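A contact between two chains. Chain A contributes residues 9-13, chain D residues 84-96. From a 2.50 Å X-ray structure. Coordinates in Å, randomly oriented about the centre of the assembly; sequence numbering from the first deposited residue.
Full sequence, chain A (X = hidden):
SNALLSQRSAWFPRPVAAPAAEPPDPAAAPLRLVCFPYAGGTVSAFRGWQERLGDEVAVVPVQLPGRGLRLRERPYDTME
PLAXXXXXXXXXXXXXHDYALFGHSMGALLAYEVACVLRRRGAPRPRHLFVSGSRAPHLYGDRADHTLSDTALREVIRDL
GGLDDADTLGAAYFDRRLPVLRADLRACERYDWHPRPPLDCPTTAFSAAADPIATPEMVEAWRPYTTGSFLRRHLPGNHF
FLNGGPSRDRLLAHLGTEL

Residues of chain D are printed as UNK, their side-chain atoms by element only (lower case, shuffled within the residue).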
# COMPACT_ATOMS: atom_id res chain seq x y z
N SER A 9 -14.74 -20.40 -14.27
CA SER A 9 -15.32 -21.33 -13.26
C SER A 9 -15.87 -20.62 -12.02
O SER A 9 -15.44 -19.51 -11.69
CB SER A 9 -14.28 -22.36 -12.81
OG SER A 9 -14.85 -23.31 -11.91
N ALA A 10 -16.78 -21.30 -11.33
CA ALA A 10 -17.52 -20.77 -10.19
C ALA A 10 -16.68 -20.53 -8.94
O ALA A 10 -17.13 -19.85 -8.01
CB ALA A 10 -18.67 -21.72 -9.85
N TRP A 11 -15.48 -21.09 -8.91
CA TRP A 11 -14.57 -20.86 -7.79
C TRP A 11 -14.00 -19.43 -7.79
O TRP A 11 -13.79 -18.83 -6.74
CB TRP A 11 -13.42 -21.87 -7.85
CG TRP A 11 -13.84 -23.27 -7.57
CD1 TRP A 11 -14.20 -24.22 -8.48
CD2 TRP A 11 -13.96 -23.88 -6.28
NE1 TRP A 11 -14.54 -25.38 -7.84
CE2 TRP A 11 -14.40 -25.20 -6.49
CE3 TRP A 11 -13.74 -23.43 -4.97
CZ2 TRP A 11 -14.63 -26.09 -5.43
CZ3 TRP A 11 -13.96 -24.32 -3.91
CH2 TRP A 11 -14.40 -25.64 -4.16
N PHE A 12 -13.79 -18.90 -8.99
CA PHE A 12 -13.03 -17.68 -9.19
C PHE A 12 -13.80 -16.69 -10.06
O PHE A 12 -13.38 -16.39 -11.18
CB PHE A 12 -11.70 -18.03 -9.86
CG PHE A 12 -11.05 -19.26 -9.30
CD1 PHE A 12 -10.71 -19.32 -7.95
CD2 PHE A 12 -10.79 -20.36 -10.11
CE1 PHE A 12 -10.11 -20.45 -7.41
CE2 PHE A 12 -10.19 -21.49 -9.58
CZ PHE A 12 -9.84 -21.54 -8.23
N PRO A 13 -14.93 -16.18 -9.54
CA PRO A 13 -15.63 -15.15 -10.30
C PRO A 13 -14.74 -13.91 -10.40
O PRO A 13 -14.03 -13.58 -9.44
CB PRO A 13 -16.87 -14.88 -9.45
CG PRO A 13 -16.43 -15.17 -8.06
CD PRO A 13 -15.43 -16.29 -8.16
N UNK D 84 -8.74 -29.95 -0.59
CA UNK D 84 -8.51 -30.79 -1.78
C UNK D 84 -9.34 -30.36 -2.99
O UNK D 84 -8.84 -30.36 -4.11
c UNK D 84 -7.51 -32.90 -0.77
c UNK D 84 -7.66 -34.36 -0.40
c UNK D 84 -8.72 -32.28 -1.47
o UNK D 84 -6.61 -35.03 -0.32
o UNK D 84 -8.80 -34.83 -0.16
N UNK D 85 -10.59 -29.99 -2.76
CA UNK D 85 -11.43 -29.43 -3.83
C UNK D 85 -10.80 -28.14 -4.37
O UNK D 85 -10.74 -27.94 -5.59
c UNK D 85 -12.84 -29.15 -3.32
N UNK D 86 -10.32 -27.29 -3.45
CA UNK D 86 -9.69 -26.01 -3.80
C UNK D 86 -8.44 -26.18 -4.69
O UNK D 86 -8.26 -25.44 -5.67
c UNK D 86 -10.53 -24.61 -1.86
c UNK D 86 -9.30 -25.22 -2.51
c UNK D 86 -8.25 -24.14 -2.82
N UNK D 87 -7.60 -27.14 -4.33
CA UNK D 87 -6.37 -27.40 -5.07
C UNK D 87 -6.71 -27.97 -6.45
O UNK D 87 -6.10 -27.58 -7.45
c UNK D 87 -5.47 -28.34 -4.29
N UNK D 88 -7.71 -28.85 -6.50
CA UNK D 88 -8.20 -29.36 -7.78
C UNK D 88 -8.50 -28.19 -8.70
O UNK D 88 -7.93 -28.08 -9.77
c UNK D 88 -9.46 -30.23 -7.60
c UNK D 88 -9.16 -31.57 -6.93
o UNK D 88 -8.02 -32.07 -7.04
o UNK D 88 -10.08 -32.12 -6.29
N UNK D 89 -9.39 -27.31 -8.24
CA UNK D 89 -9.76 -26.09 -8.96
C UNK D 89 -8.58 -25.23 -9.44
O UNK D 89 -8.55 -24.74 -10.57
c UNK D 89 -10.68 -25.26 -8.09
N UNK D 90 -7.59 -25.06 -8.56
CA UNK D 90 -6.41 -24.28 -8.90
C UNK D 90 -5.60 -24.95 -10.00
O UNK D 90 -5.20 -24.30 -10.96
c UNK D 90 -6.12 -23.06 -6.66
c UNK D 90 -5.96 -21.65 -7.19
c UNK D 90 -5.46 -23.23 -5.30
c UNK D 90 -5.54 -24.05 -7.67
N UNK D 91 -5.35 -26.25 -9.83
CA UNK D 91 -4.62 -27.02 -10.84
C UNK D 91 -5.39 -27.04 -12.17
O UNK D 91 -4.78 -27.04 -13.24
c UNK D 91 -4.34 -28.46 -10.36
o UNK D 91 -1.65 -30.27 -8.58
o UNK D 91 -3.69 -30.95 -9.08
c UNK D 91 -2.83 -30.04 -8.96
c UNK D 91 -3.24 -28.59 -9.28
N UNK D 92 -6.72 -27.03 -12.10
CA UNK D 92 -7.57 -27.10 -13.30
C UNK D 92 -7.66 -25.77 -14.04
O UNK D 92 -8.22 -25.70 -15.13
c UNK D 92 -8.97 -27.62 -12.95
c UNK D 92 -9.76 -28.20 -14.14
c UNK D 92 -9.59 -29.72 -14.35
o UNK D 92 -10.17 -30.25 -15.31
o UNK D 92 -8.89 -30.38 -13.55
N UNK D 93 -7.12 -24.70 -13.44
CA UNK D 93 -7.04 -23.41 -14.11
C UNK D 93 -5.63 -22.81 -14.09
O UNK D 93 -5.47 -21.59 -14.22
c UNK D 93 -10.29 -23.12 -14.63
c UNK D 93 -11.37 -23.74 -12.82
n UNK D 93 -10.16 -23.35 -12.46
c UNK D 93 -8.05 -22.45 -13.50
n UNK D 93 -11.48 -23.61 -14.13
c UNK D 93 -9.46 -22.95 -13.57
N UNK D 94 -4.62 -23.65 -13.92
CA UNK D 94 -3.22 -23.25 -14.13
C UNK D 94 -2.82 -22.05 -13.29
O UNK D 94 -2.12 -21.16 -13.77
c UNK D 94 -2.77 -25.31 -16.45
c UNK D 94 -3.53 -24.00 -16.58
n UNK D 94 -1.60 -27.00 -18.49
n UNK D 94 0.33 -25.75 -18.39
c UNK D 94 -2.98 -22.94 -15.61
c UNK D 94 -0.91 -25.98 -17.97
n UNK D 94 -1.42 -25.19 -17.03
N UNK D 95 -3.27 -22.02 -12.03
CA UNK D 95 -2.99 -20.90 -11.13
C UNK D 95 -1.85 -21.20 -10.17
O UNK D 95 -1.35 -20.29 -9.51
c UNK D 95 -6.53 -19.71 -10.08
c UNK D 95 -4.23 -20.56 -10.30
c UNK D 95 -5.01 -18.67 -11.75
c UNK D 95 -5.41 -19.96 -11.05
N UNK D 96 -1.44 -22.46 -10.10
CA UNK D 96 -0.44 -22.90 -9.14
C UNK D 96 0.98 -22.74 -9.72
O UNK D 96 1.72 -23.71 -9.86
o UNK D 96 -0.81 -25.15 -9.90
c UNK D 96 -0.72 -24.34 -8.73
c UNK D 96 -2.04 -24.43 -7.96

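Position 84 of chain D carries three side-chain carbons, the third bearing two oxygens, and it stays well clear of chain A; a carboxylate on a three-carbon arm is glutamate, Glu D84. Position 85 has a single carbon, so it is Ala D85, and its CB lies 3.9 Å from CH2 of Trp A11, at the far end of the indole. At position 86 one carbon carries two more, the beta-branched pattern of valine. Val D86 is in the t rotamer and places CG2 4.0 Å from CZ3 of Trp A11.

Position 87 again shows one carbon, out of reach of chain A, and is Ala D87. Position 88 has two carbons, the second with two oxygens, which makes it aspartate; Asp D88 points sideways from the contact and touches nothing in the chain A segment. The single carbon of position 89 identifies Ala D89, whose CA-to-CB bond points toward chain A. Its CB sits over one face of the Trp A11 indole, 3.7 Å from the centroid of the five-membered ring and only 9° off the ring normal, and the same CB is 3.8 Å from CZ of Phe A12.

Position 90 bears four carbons forked at the second, hence leucine. The CA-to-CB bond of Leu D90 is directed sideways, yet the end of the side chain comes nearer and brings CD2 to 4.0 Å from CZ of Phe A12. Positions 91 and 92 both have three carbons ending in two oxygens and are Glu D91 and Glu D92. The first is out of reach; the second starts toward chain A, but its end leads away.

Position 93 has one carbon followed by a five-membered ring of three carbons and two nitrogens, the imidazole of histidine. In His D93, CE1 approaches CB of Ser A9 to 3.2 Å, and ND1 lies 3.4 Å from CE2 of Phe A12, near the plane of the phenyl ring. ND1 also donates a weak hydrogen bond to the backbone O of Ala D89, at 2.8 Å, which ties the imidazole back to the helix. Three carbons, a nitrogen and a carbon with two further nitrogens make position 94 a guanidinium-bearing Arg D94, remote from chain A. Position 95, four carbons forked at the second, is Leu D95, whose CD1 stands over one face of the Phe A12 ring, 4.2 Å from its centroid. One carbon carrying an oxygen and a carbon makes position 96 Thr D96, which takes no part.

The contact works through packing: no hydrogen bond crosses between the segments. A type I turn from Ser A9 to Phe A12, closed by Phe A12 N to Ser A9 O at 3.2 Å, presents both aromatic side chains to chain D. Ala D89 meets both rings, and its short side chain lets Trp A11 lie close against the helix, while Phe A12 reaches the residues beyond the helical stretch.

Chain D 84-96: EAVADALEEHRLT
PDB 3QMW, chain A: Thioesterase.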